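Local coordinates for sperm-specific class P protein 34 (Caenorhabditis elegans, PDB 1M1S), which is of unknown function but is a sperm-specific member of the major sperm protein family, with an immunoglobulin-like beta-sandwich fold, at residues S45-H50 with K78-V83. Sequence-based numbering, arbitrary orientation.
Sequences SSNNEH and KEDKIV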
loop_
_atom_site.group_PDB
_atom_site.type_symbol
_atom_site.label_atom_id
_atom_site.label_comp_id
_atom_site.label_asym_id
_atom_site.label_seq_id
_atom_site.Cartn_x
_atom_site.Cartn_y
_atom_site.Cartn_z
ATOM N N SER A 45 7.297 0.259 -4.125
ATOM C CA SER A 45 7.906 1.429 -3.537
ATOM C C SER A 45 8.959 2.013 -4.452
ATOM O O SER A 45 9.781 1.282 -4.984
ATOM C CB SER A 45 8.524 1.014 -2.207
ATOM O OG SER A 45 9.085 2.108 -1.514
ATOM N N SER A 46 8.971 3.337 -4.569
ATOM C CA SER A 46 9.914 4.054 -5.425
ATOM C C SER A 46 11.264 4.208 -4.764
ATOM O O SER A 46 12.306 4.103 -5.400
ATOM C CB SER A 46 9.383 5.453 -5.733
ATOM O OG SER A 46 9.576 6.300 -4.619
ATOM N N ASN A 47 11.236 4.419 -3.462
ATOM C CA ASN A 47 12.467 4.626 -2.743
ATOM C C ASN A 47 12.655 3.698 -1.574
ATOM O O ASN A 47 12.339 4.027 -0.425
ATOM C CB ASN A 47 12.543 6.070 -2.281
ATOM C CG ASN A 47 13.869 6.416 -1.656
ATOM O OD1 ASN A 47 14.781 5.596 -1.560
ATOM N ND2 ASN A 47 13.965 7.623 -1.177
ATOM N N ASN A 48 13.213 2.540 -1.867
ATOM C CA ASN A 48 13.480 1.573 -0.842
ATOM C C ASN A 48 14.799 1.889 -0.144
ATOM O O ASN A 48 15.626 1.012 0.056
ATOM C CB ASN A 48 13.508 0.215 -1.496
ATOM C CG ASN A 48 12.319 -0.571 -1.156
ATOM O OD1 ASN A 48 12.075 -0.851 0.011
ATOM N ND2 ASN A 48 11.542 -0.926 -2.148
ATOM N N GLU A 49 14.964 3.144 0.266
ATOM C CA GLU A 49 16.201 3.584 0.895
ATOM C C GLU A 49 16.076 4.750 1.873
ATOM O O GLU A 49 17.054 5.102 2.526
ATOM C CB GLU A 49 17.219 3.912 -0.192
ATOM C CG GLU A 49 18.583 4.387 0.276
ATOM C CD GLU A 49 19.198 5.313 -0.750
ATOM O OE1 GLU A 49 18.874 5.138 -1.948
ATOM O OE2 GLU A 49 19.961 6.230 -0.378
ATOM N N HIS A 50 14.919 5.404 1.902
ATOM C CA HIS A 50 14.649 6.488 2.853
ATOM C C HIS A 50 13.301 6.077 3.421
ATOM O O HIS A 50 12.862 6.561 4.453
ATOM C CB HIS A 50 14.496 7.855 2.193
ATOM C CG HIS A 50 15.693 8.312 1.415
ATOM N ND1 HIS A 50 16.941 8.501 2.005
ATOM C CD2 HIS A 50 15.845 8.577 0.117
ATOM C CE1 HIS A 50 17.796 8.838 1.061
ATOM N NE2 HIS A 50 17.171 8.901 -0.095
ATOM N N LYS A 78 12.827 15.199 -0.770
ATOM C CA LYS A 78 12.269 14.994 -2.101
ATOM C C LYS A 78 10.937 14.272 -2.003
ATOM O O LYS A 78 10.474 13.927 -0.924
ATOM C CB LYS A 78 13.225 14.202 -3.000
ATOM C CG LYS A 78 13.390 12.758 -2.632
ATOM C CD LYS A 78 14.333 12.065 -3.595
ATOM C CE LYS A 78 13.603 11.221 -4.654
ATOM N NZ LYS A 78 12.779 11.968 -5.645
ATOM N N GLU A 79 10.318 14.059 -3.147
ATOM C CA GLU A 79 9.058 13.373 -3.204
ATOM C C GLU A 79 9.264 11.992 -3.828
ATOM O O GLU A 79 10.129 11.809 -4.708
ATOM C CB GLU A 79 8.065 14.228 -3.988
ATOM C CG GLU A 79 7.807 15.569 -3.289
ATOM C CD GLU A 79 6.778 16.454 -3.978
ATOM O OE1 GLU A 79 6.158 16.024 -4.984
ATOM O OE2 GLU A 79 6.600 17.601 -3.505
ATOM N N ASP A 80 8.512 11.016 -3.313
ATOM C CA ASP A 80 8.554 9.633 -3.791
ATOM C C ASP A 80 7.142 9.077 -3.779
ATOM O O ASP A 80 6.219 9.755 -3.335
ATOM C CB ASP A 80 9.458 8.804 -2.891
ATOM C CG ASP A 80 10.910 9.045 -3.169
ATOM O OD1 ASP A 80 11.383 8.572 -4.212
ATOM O OD2 ASP A 80 11.569 9.727 -2.366
ATOM N N LYS A 81 6.950 7.850 -4.253
ATOM C CA LYS A 81 5.600 7.285 -4.242
ATOM C C LYS A 81 5.546 5.790 -3.943
ATOM O O LYS A 81 6.541 5.068 -4.061
ATOM C CB LYS A 81 4.891 7.536 -5.570
ATOM C CG LYS A 81 5.577 6.861 -6.746
ATOM C CD LYS A 81 4.757 6.934 -7.992
ATOM C CE LYS A 81 5.602 6.569 -9.164
ATOM N NZ LYS A 81 4.708 6.403 -10.309
ATOM N N ILE A 82 4.343 5.335 -3.616
ATOM C CA ILE A 82 4.057 3.934 -3.320
ATOM C C ILE A 82 2.845 3.608 -4.174
ATOM O O ILE A 82 1.887 4.383 -4.206
ATOM C CB ILE A 82 3.655 3.744 -1.842
ATOM C CG1 ILE A 82 4.887 3.522 -0.982
ATOM C CG2 ILE A 82 2.660 2.599 -1.682
ATOM C CD1 ILE A 82 4.564 3.592 0.453
ATOM N N VAL A 83 2.903 2.510 -4.917
ATOM C CA VAL A 83 1.764 2.138 -5.740
ATOM C C VAL A 83 1.179 0.862 -5.190
ATOM O O VAL A 83 1.850 -0.167 -5.169
ATOM C CB VAL A 83 2.148 1.928 -7.232
ATOM C CG1 VAL A 83 0.904 1.665 -8.060
ATOM C CG2 VAL A 83 2.810 3.156 -7.777
#
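In the immunoglobulin-like beta sandwich of the major sperm protein domain, strand 38-45 runs antiparallel to strand 79-89, and their pairing ends where the chain leaves the sheet at Ser46 and enters the loop toward strand 51-60. Ser45 and Ile82 form a non-hydrogen-bonded pair, with CA atoms 4.6 Å apart. One residue on, Ser46 N donates to Lys81 O at 3.0 Å, nearly in line with the carbonyl. From there the serine hydroxyl replaces main chain as the partner of the strand: Ser46 OG lies between its own N and carbonyl carbon (chi1 77°), which turns it to accept from Lys81 N at 3.1 Å and donate to Asp80 OD1 at 2.9 Å. The latter bond reaches the anti side of the carboxylate, 25° out of its plane. Asn47 CB packs against the same carboxylate, 3.4 Å from Asp80 OD1, a van der Waals contact. An alanine in place of Asp80 would probably leave the Ser46 hydroxyl without its acceptor and the loop less firmly tied to the start of strand 79-89. Just before the strand, Lys78 folds back so that NZ donates to Glu79 O at 2.8 Å, and its long salt bridge to Asp80 OD1 spans 3.9 Å.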